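Side-chain contacts in putative phage endolysin (Salmonella enterica subsp. enterica serovar Typhimurium, PDB 4EVX), which is of unknown function but belongs to glycosyl hydrolase family 24, whose lysozymes cleave the beta-1,4 linkages of peptidoglycan: residues His39-Asp44 with Glu56-Asp61; Pro75-Arg80 with Glu84-Leu89. All coordinates share one frame; numbering follows the deposited sequence.

Contact 1: His39-Asp44 with Glu56-Asp61; sequences HMLTPD and EAFLLD
His39 and Phe58 are the point of closest backbone approach, with His39 CA 6.4 Å from Phe58 CA. His39 sits on the short strand 39-40, whose chain then runs off as a loop. Phe58 belongs to helix 52-73, which is regular here: Asp61 N bonds to Ala57 O at 2.8 Å. Both residues send their CB toward the other segment. The contact is in essence one pair of rings, an offset stack. The ring centroids are 3.9 Å apart and the planes are only 9° from parallel. The offset is unequal on the two sides. His39 CD2 lies over the centre of the Phe58 ring, whereas Phe58 CD1 lies over the His39 face toward its rim. The closest atoms are His39 NE2 and Phe58 CD1, at 3.4 Å. Phe58 CB reaches the same imidazole as a CH-pi contact, 3.9 Å from the centroid of the His39 ring. In His39, CG is anti to the backbone N (chi1 -180°), which carries the imidazole out over the phenyl face. Leu41 adds a looser apolar touch: its CD2 is 4.5 Å from Phe58 CE2, at a slant to the ring. Its backbone pairs with Trp33, and its side chain also packs on Leu47. His39 is tied to the same helix a second time: its ND1 is hydrogen-bonded to Asp62 OD2. One face on Phe58 and one bond to Asp62 should therefore fix how the imidazole is rotated, and the carboxylate would probably favour a positive charge on it.

Contact 2: Pro75-Arg80 with Glu84-Leu89; sequences PELNDR and ETLIAL
Arg80 and Glu84 are joined first through the backbone. Glu84 N donates to Arg80 O at 2.9 Å, with an N-H...O angle of 161°. This is an i to i+4 bond of the first turn of helix 80-94. The CG of Glu84 also lies 3.4 Å from Arg80 O. The charged ends of the same two residues meet through water. Arg80 NH2 and Glu84 OE2 are 4.4 Å apart, too far for a salt bridge. Water 1 lies in the plane of the guanidinium, at its edge. It accepts from Arg80 NH2 at 3.0 Å and donates to Glu84 OE2 at 2.6 Å. With CG of Glu84 anti to the carbonyl carbon (chi1 -72°) and the chain extended beyond it, the carboxylate stands out from the helix to meet water 1. Its other oxygen, OE1, accepts from Trp18 NE1 of the third subunit and is hydrogen-bonded to Ser8 OG. The apolar part is a single methyl contact, Leu77 CD2 to Leu86 CD1 at 4.0 Å. The two side chains approach at a slant, and both are buried. Leu86 also packs on Leu74, and Leu77 on Ile93 of the second subunit. Just before the helix, Asp79 is the N-cap: its OD1 accepts a bond from Gln82 N. The arrangement is that of a capped helix start, with the preceding loop folded back so that a leucine packs against the second turn.

From the N terminus, the chain passes through strand 34-35 and its antiparallel partner 39-40, then a loop, before helix 52-73 begins. Contact 1 closes that loop by bringing the strand back against an early part of the helix. The helix then runs on to residue 73, and a short connection leads into helix 80-94. Contact 2 folds the end of that connection onto the second turn of helix 80-94, with three helical residues between its segments. The two are in series, neither nested nor crossed, with centres 21 Å apart on opposite sides of the chain's centre. The two helices also meet directly, through Ile87 on Leu63, Asp67 and Leu70. In the assembly, Met40 packs on Pro75 of the second subunit, linking the two regions between chains.

Contact 1: His39-Asp44 with Glu56-Asp61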
ATOM      1  N   HIS A  39      -8.205   7.462 -18.047  1.00 29.83           N
ATOM      2  CA  HIS A  39      -8.768   8.737 -17.578  1.00 26.98           C
ATOM      3  C   HIS A  39     -10.308   8.754 -17.531  1.00 32.08           C
ATOM      4  O   HIS A  39     -10.951   8.549 -18.569  1.00 30.39           O
ATOM      5  CB  HIS A  39      -8.336   9.897 -18.464  1.00 25.77           C
ATOM      6  CG  HIS A  39      -8.889  11.238 -18.025  1.00 27.60           C
ATOM      7  ND1 HIS A  39      -8.445  11.874 -16.831  1.00 27.93           N
ATOM      8  CD2 HIS A  39      -9.850  11.999 -18.589  1.00 29.12           C
ATOM      9  CE1 HIS A  39      -9.136  13.009 -16.764  1.00 29.68           C
ATOM     10  NE2 HIS A  39      -9.992  13.131 -17.779  1.00 29.99           N
HETATM   11  N   MSE A  40     -10.906   9.006 -16.359  0.55 29.90           N
HETATM   12  CA  MSE A  40     -12.364   9.072 -16.327  0.55 29.03           C
HETATM   13  C   MSE A  40     -12.832  10.462 -16.797  0.55 31.55           C
HETATM   14  O   MSE A  40     -12.464  11.470 -16.237  0.55 30.12           O
HETATM   15  CB  MSE A  40     -12.906   8.740 -14.946  0.55 31.04           C
HETATM   16  CG  MSE A  40     -14.359   8.322 -15.032  0.55 38.34           C
HETATM   17 SE   MSE A  40     -15.143   8.309 -13.332  0.55 45.36          SE
HETATM   18  CE  MSE A  40     -14.205   6.912 -12.592  0.55 41.22           C
ATOM     19  N   LEU A  41     -13.671  10.495 -17.823  1.00 30.24           N
ATOM     20  CA  LEU A  41     -14.181  11.735 -18.383  1.00 33.58           C
ATOM     21  C   LEU A  41     -15.209  12.359 -17.418  1.00 37.49           C
ATOM     22  O   LEU A  41     -15.851  11.640 -16.684  1.00 36.74           O
ATOM     23  CB  LEU A  41     -14.793  11.461 -19.766  1.00 35.54           C
ATOM     24  CG  LEU A  41     -13.777  11.138 -20.864  1.00 40.81           C
ATOM     25  CD1 LEU A  41     -14.508  10.563 -22.116  1.00 44.64           C
ATOM     26  CD2 LEU A  41     -12.967  12.376 -21.241  1.00 40.50           C
ATOM     27  N   THR A  42     -15.349  13.677 -17.404  1.00 40.13           N
ATOM     28  CA  THR A  42     -16.345  14.339 -16.527  1.00 42.60           C
ATOM     29  C   THR A  42     -17.738  14.102 -17.119  1.00 49.71           C
ATOM     30  O   THR A  42     -17.830  13.741 -18.287  1.00 46.51           O
ATOM     31  CB  THR A  42     -16.025  15.830 -16.378  1.00 52.66           C
ATOM     32  OG1 THR A  42     -16.079  16.413 -17.673  1.00 51.48           O
ATOM     33  CG2 THR A  42     -14.685  16.067 -15.732  1.00 54.47           C
ATOM     34  N   PRO A  43     -18.828  14.324 -16.350  1.00 53.68           N
ATOM     35  CA  PRO A  43     -20.181  14.045 -16.877  1.00 56.72           C
ATOM     36  C   PRO A  43     -20.574  14.703 -18.212  1.00 62.20           C
ATOM     37  O   PRO A  43     -21.207  14.050 -19.045  1.00 62.61           O
ATOM     38  CB  PRO A  43     -21.091  14.577 -15.764  1.00 60.84           C
ATOM     39  CG  PRO A  43     -20.292  14.444 -14.533  1.00 63.29           C
ATOM     40  CD  PRO A  43     -18.891  14.768 -14.942  1.00 56.46           C
ATOM     41  N   ASP A  44     -20.232  15.971 -18.409  1.00 59.98           N
ATOM     42  CA  ASP A  44     -20.659  16.715 -19.607  1.00 61.53           C
ATOM     43  C   ASP A  44     -19.720  16.593 -20.804  1.00 60.94           C
ATOM     44  O   ASP A  44     -20.045  17.138 -21.870  1.00 61.55           O
ATOM     45  CB  ASP A  44     -20.786  18.216 -19.263  1.00 66.61           C
ATOM     46  CG  ASP A  44     -21.782  18.549 -18.155  1.00 84.63           C
ATOM     47  OD1 ASP A  44     -22.758  17.776 -17.977  1.00 85.61           O
ATOM     48  OD2 ASP A  44     -21.620  19.618 -17.508  1.00 93.02           O
ATOM     49  N   GLU A  56      -1.696  11.820 -22.961  1.00 27.21           N
ATOM     50  CA  GLU A  56      -0.558  12.051 -22.056  1.00 26.28           C
ATOM     51  C   GLU A  56      -0.892  13.160 -21.075  1.00 26.06           C
ATOM     52  O   GLU A  56      -0.643  13.033 -19.891  1.00 26.48           O
ATOM     53  CB  GLU A  56       0.695  12.454 -22.825  1.00 28.78           C
ATOM     54  CG  GLU A  56       1.978  12.461 -22.012  1.00 33.51           C
ATOM     55  CD  GLU A  56       2.522  11.068 -21.730  1.00 53.02           C
ATOM     56  OE1 GLU A  56       2.096  10.107 -22.409  1.00 44.33           O
ATOM     57  OE2 GLU A  56       3.415  10.950 -20.864  1.00 52.63           O
ATOM     58  N   ALA A  57      -1.489  14.269 -21.542  1.00 26.52           N
ATOM     59  CA  ALA A  57      -1.863  15.359 -20.658  1.00 24.26           C
ATOM     60  C   ALA A  57      -2.882  14.926 -19.615  1.00 26.48           C
ATOM     61  O   ALA A  57      -2.782  15.294 -18.449  1.00 23.64           O
ATOM     62  CB  ALA A  57      -2.449  16.508 -21.450  1.00 26.21           C
ATOM     63  N   PHE A  58      -3.856  14.113 -19.992  1.00 23.93           N
ATOM     64  CA  PHE A  58      -4.800  13.605 -18.988  1.00 22.49           C
ATOM     65  C   PHE A  58      -4.130  12.708 -17.948  1.00 24.17           C
ATOM     66  O   PHE A  58      -4.508  12.766 -16.765  1.00 24.71           O
ATOM     67  CB  PHE A  58      -5.934  12.804 -19.637  1.00 24.06           C
ATOM     68  CG  PHE A  58      -7.031  13.592 -20.295  1.00 23.10           C
ATOM     69  CD1 PHE A  58      -7.603  14.678 -19.655  1.00 24.69           C
ATOM     70  CD2 PHE A  58      -7.643  13.114 -21.442  1.00 28.08           C
ATOM     71  CE1 PHE A  58      -8.689  15.356 -20.223  1.00 25.18           C
ATOM     72  CE2 PHE A  58      -8.774  13.732 -21.964  1.00 29.12           C
ATOM     73  CZ  PHE A  58      -9.268  14.879 -21.361  1.00 26.98           C
ATOM     74  N   LEU A  59      -3.118  11.925 -18.350  1.00 22.34           N
ATOM     75  CA  LEU A  59      -2.392  11.082 -17.397  1.00 22.81           C
ATOM     76  C   LEU A  59      -1.650  11.977 -16.405  1.00 23.20           C
ATOM     77  O   LEU A  59      -1.788  11.789 -15.204  1.00 23.91           O
ATOM     78  CB  LEU A  59      -1.423  10.162 -18.090  1.00 23.57           C
ATOM     79  CG  LEU A  59      -0.538   9.334 -17.147  1.00 25.08           C
ATOM     80  CD1 LEU A  59      -1.353   8.413 -16.279  1.00 26.38           C
ATOM     81  CD2 LEU A  59       0.405   8.475 -17.921  1.00 27.90           C
ATOM     82  N   LEU A  60      -0.944  12.999 -16.893  1.00 22.34           N
ATOM     83  CA  LEU A  60      -0.255  13.919 -15.973  1.00 21.40           C
ATOM     84  C   LEU A  60      -1.246  14.618 -15.105  1.00 25.31           C
ATOM     85  O   LEU A  60      -0.956  14.841 -13.935  1.00 23.42           O
ATOM     86  CB  LEU A  60       0.591  14.937 -16.778  1.00 22.70           C
ATOM     87  CG  LEU A  60       1.715  14.381 -17.570  1.00 29.64           C
ATOM     88  CD1 LEU A  60       2.517  15.496 -18.222  1.00 35.74           C
ATOM     89  CD2 LEU A  60       2.668  13.538 -16.684  1.00 38.02           C
ATOM     90  N   ASP A  61      -2.426  15.015 -15.636  1.00 21.35           N
ATOM     91  CA  ASP A  61      -3.449  15.688 -14.821  1.00 22.83           C
ATOM     92  C   ASP A  61      -3.898  14.778 -13.655  1.00 26.97           C
ATOM     93  O   ASP A  61      -3.883  15.212 -12.473  1.00 25.41           O
ATOM     94  CB  ASP A  61      -4.602  16.081 -15.754  1.00 23.57           C
ATOM     95  CG  ASP A  61      -5.774  16.826 -15.143  1.00 32.95           C
ATOM     96  OD1 ASP A  61      -5.681  17.210 -13.994  1.00 32.53           O
ATOM     97  OD2 ASP A  61      -6.782  16.946 -15.816  1.00 36.53           O
TER

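Contact 2: Pro75-Arg80 with Glu84-Leu89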
ATOM      1  N   PRO A  75       0.479  14.727   5.277  1.00 37.88           N
ATOM      2  CA  PRO A  75       1.138  16.036   5.286  1.00 39.87           C
ATOM      3  C   PRO A  75       2.641  16.054   5.606  1.00 44.17           C
ATOM      4  O   PRO A  75       3.353  16.942   5.136  1.00 45.32           O
ATOM      5  CB  PRO A  75       0.333  16.791   6.347  1.00 45.25           C
ATOM      6  CG  PRO A  75      -0.267  15.730   7.197  1.00 49.17           C
ATOM      7  CD  PRO A  75      -0.692  14.744   6.194  1.00 42.13           C
ATOM      8  N   GLU A  76       3.122  15.063   6.307  1.00 40.02           N
ATOM      9  CA  GLU A  76       4.528  15.007   6.667  1.00 41.36           C
ATOM     10  C   GLU A  76       5.341  14.185   5.682  1.00 45.83           C
ATOM     11  O   GLU A  76       6.560  14.112   5.844  1.00 48.17           O
ATOM     12  CB  GLU A  76       4.656  14.375   8.061  1.00 42.89           C
ATOM     13  CG  GLU A  76       3.882  15.116   9.117  1.00 45.28           C
ATOM     14  CD  GLU A  76       4.303  14.801  10.528  1.00 47.93           C
ATOM     15  OE1 GLU A  76       3.634  13.980  11.190  1.00 49.80           O
ATOM     16  OE2 GLU A  76       5.365  15.314  10.942  1.00 46.24           O
ATOM     17  N   LEU A  77       4.693  13.549   4.671  1.00 39.84           N
ATOM     18  CA  LEU A  77       5.406  12.672   3.788  1.00 38.53           C
ATOM     19  C   LEU A  77       6.123  13.510   2.755  1.00 44.04           C
ATOM     20  O   LEU A  77       5.491  14.057   1.838  1.00 44.72           O
ATOM     21  CB  LEU A  77       4.493  11.680   3.120  1.00 36.51           C
ATOM     22  CG  LEU A  77       5.154  10.710   2.171  1.00 40.60           C
ATOM     23  CD1 LEU A  77       6.085   9.802   2.877  1.00 44.82           C
ATOM     24  CD2 LEU A  77       4.147   9.917   1.450  1.00 39.99           C
ATOM     25  N   ASN A  78       7.437  13.577   2.885  1.00 41.71           N
ATOM     26  CA  ASN A  78       8.269  14.316   1.959  1.00 39.41           C
ATOM     27  C   ASN A  78       9.077  13.407   1.009  1.00 40.77           C
ATOM     28  O   ASN A  78       9.590  13.947   0.031  1.00 43.31           O
ATOM     29  CB  ASN A  78       9.228  15.252   2.717  1.00 48.76           C
ATOM     30  CG  ASN A  78       8.577  16.407   3.437  1.00 71.04           C
ATOM     31  OD1 ASN A  78       9.045  16.813   4.514  1.00 72.99           O
ATOM     32  ND2 ASN A  78       7.582  17.060   2.826  1.00 58.10           N
ATOM     33  N   ASP A  79       9.171  12.070   1.247  1.00 32.42           N
ATOM     34  CA  ASP A  79       9.999  11.187   0.412  1.00 29.89           C
ATOM     35  C   ASP A  79       9.291  11.019  -0.924  1.00 30.92           C
ATOM     36  O   ASP A  79       8.240  10.392  -0.956  1.00 28.29           O
ATOM     37  CB  ASP A  79      10.233   9.850   1.152  1.00 30.74           C
ATOM     38  CG  ASP A  79      10.982   8.758   0.416  1.00 39.34           C
ATOM     39  OD1 ASP A  79      11.015   8.794  -0.803  1.00 39.86           O
ATOM     40  OD2 ASP A  79      11.568   7.858   1.097  1.00 43.87           O
ATOM     41  N   ARG A  80       9.828  11.610  -2.013  1.00 27.63           N
ATOM     42  CA  ARG A  80       9.170  11.561  -3.309  1.00 25.25           C
ATOM     43  C   ARG A  80       9.040  10.149  -3.846  1.00 23.50           C
ATOM     44  O   ARG A  80       8.135   9.881  -4.634  1.00 24.98           O
ATOM     45  CB  ARG A  80       9.852  12.468  -4.344  1.00 31.93           C
ATOM     46  CG  ARG A  80       9.643  13.939  -3.971  1.00 42.73           C
ATOM     47  CD  ARG A  80      10.308  14.875  -4.945  1.00 44.79           C
ATOM     48  NE  ARG A  80       9.786  14.691  -6.301  1.00 48.23           N
ATOM     49  CZ  ARG A  80      10.391  15.074  -7.424  1.00 67.89           C
ATOM     50  NH1 ARG A  80      11.565  15.701  -7.380  1.00 63.40           N
ATOM     51  NH2 ARG A  80       9.842  14.808  -8.603  1.00 51.10           N
ATOM     52  N   GLU A  84       5.487   8.667  -5.079  1.00 20.68           N
ATOM     53  CA  GLU A  84       5.298   8.085  -6.397  1.00 19.40           C
ATOM     54  C   GLU A  84       4.814   6.628  -6.284  1.00 21.78           C
ATOM     55  O   GLU A  84       3.953   6.199  -7.101  1.00 21.82           O
ATOM     56  CB  GLU A  84       6.548   8.198  -7.251  1.00 20.04           C
ATOM     57  CG  GLU A  84       6.793   9.608  -7.697  1.00 21.89           C
ATOM     58  CD  GLU A  84       7.746   9.822  -8.851  1.00 25.57           C
ATOM     59  OE1 GLU A  84       8.374   8.842  -9.308  1.00 24.60           O
ATOM     60  OE2 GLU A  84       7.850  10.994  -9.307  1.00 24.30           O
ATOM     61  N   THR A  85       5.357   5.858  -5.366  1.00 19.92           N
ATOM     62  CA  THR A  85       4.898   4.469  -5.253  1.00 20.11           C
ATOM     63  C   THR A  85       3.459   4.370  -4.767  1.00 22.08           C
ATOM     64  O   THR A  85       2.685   3.515  -5.250  1.00 22.12           O
ATOM     65  CB  THR A  85       5.792   3.635  -4.369  1.00 21.42           C
ATOM     66  OG1 THR A  85       5.812   4.084  -3.021  1.00 24.80           O
ATOM     67  CG2 THR A  85       7.208   3.464  -4.964  1.00 25.62           C
ATOM     68  N   LEU A  86       3.075   5.240  -3.883  1.00 20.78           N
ATOM     69  CA  LEU A  86       1.687   5.269  -3.409  1.00 20.99           C
ATOM     70  C   LEU A  86       0.757   5.663  -4.544  1.00 24.48           C
ATOM     71  O   LEU A  86      -0.279   5.038  -4.749  1.00 23.01           O
ATOM     72  CB  LEU A  86       1.466   6.201  -2.226  1.00 21.84           C
ATOM     73  CG  LEU A  86       1.921   5.706  -0.882  1.00 29.68           C
ATOM     74  CD1 LEU A  86       1.915   6.838   0.097  1.00 32.17           C
ATOM     75  CD2 LEU A  86       0.980   4.588  -0.389  1.00 29.95           C
ATOM     76  N   ILE A  87       1.120   6.640  -5.306  1.00 22.91           N
ATOM     77  CA  ILE A  87       0.347   7.034  -6.467  1.00 21.93           C
ATOM     78  C   ILE A  87       0.257   5.887  -7.492  1.00 23.43           C
ATOM     79  O   ILE A  87      -0.839   5.627  -8.003  1.00 23.68           O
ATOM     80  CB  ILE A  87       0.932   8.309  -7.067  1.00 23.31           C
ATOM     81  CG1 ILE A  87       0.710   9.445  -6.045  1.00 26.37           C
ATOM     82  CG2 ILE A  87       0.285   8.623  -8.419  1.00 23.21           C
ATOM     83  CD1 ILE A  87       1.345  10.638  -6.394  1.00 33.29           C
ATOM     84  N   ALA A  88       1.363   5.180  -7.795  1.00 20.57           N
ATOM     85  CA  ALA A  88       1.303   4.087  -8.747  1.00 21.63           C
ATOM     86  C   ALA A  88       0.416   2.981  -8.195  1.00 23.17           C
ATOM     87  O   ALA A  88      -0.385   2.380  -8.915  1.00 22.49           O
ATOM     88  CB  ALA A  88       2.689   3.566  -9.012  1.00 22.37           C
ATOM     89  N   LEU A  89       0.535   2.680  -6.905  1.00 22.12           N
ATOM     90  CA  LEU A  89      -0.335   1.677  -6.279  1.00 22.67           C
ATOM     91  C   LEU A  89      -1.813   2.036  -6.427  1.00 24.10           C
ATOM     92  O   LEU A  89      -2.621   1.210  -6.867  1.00 24.88           O
ATOM     93  CB  LEU A  89       0.009   1.500  -4.801  1.00 22.80           C
ATOM     94  CG  LEU A  89      -0.929   0.529  -4.039  1.00 29.79           C
ATOM     95  CD1 LEU A  89      -0.740  -0.928  -4.507  1.00 31.13           C
ATOM     96  CD2 LEU A  89      -0.747   0.616  -2.535  1.00 33.24           C
TER
HETATM   97  O   HOH W   1       7.428  13.132  -7.899  1.00 34.78           O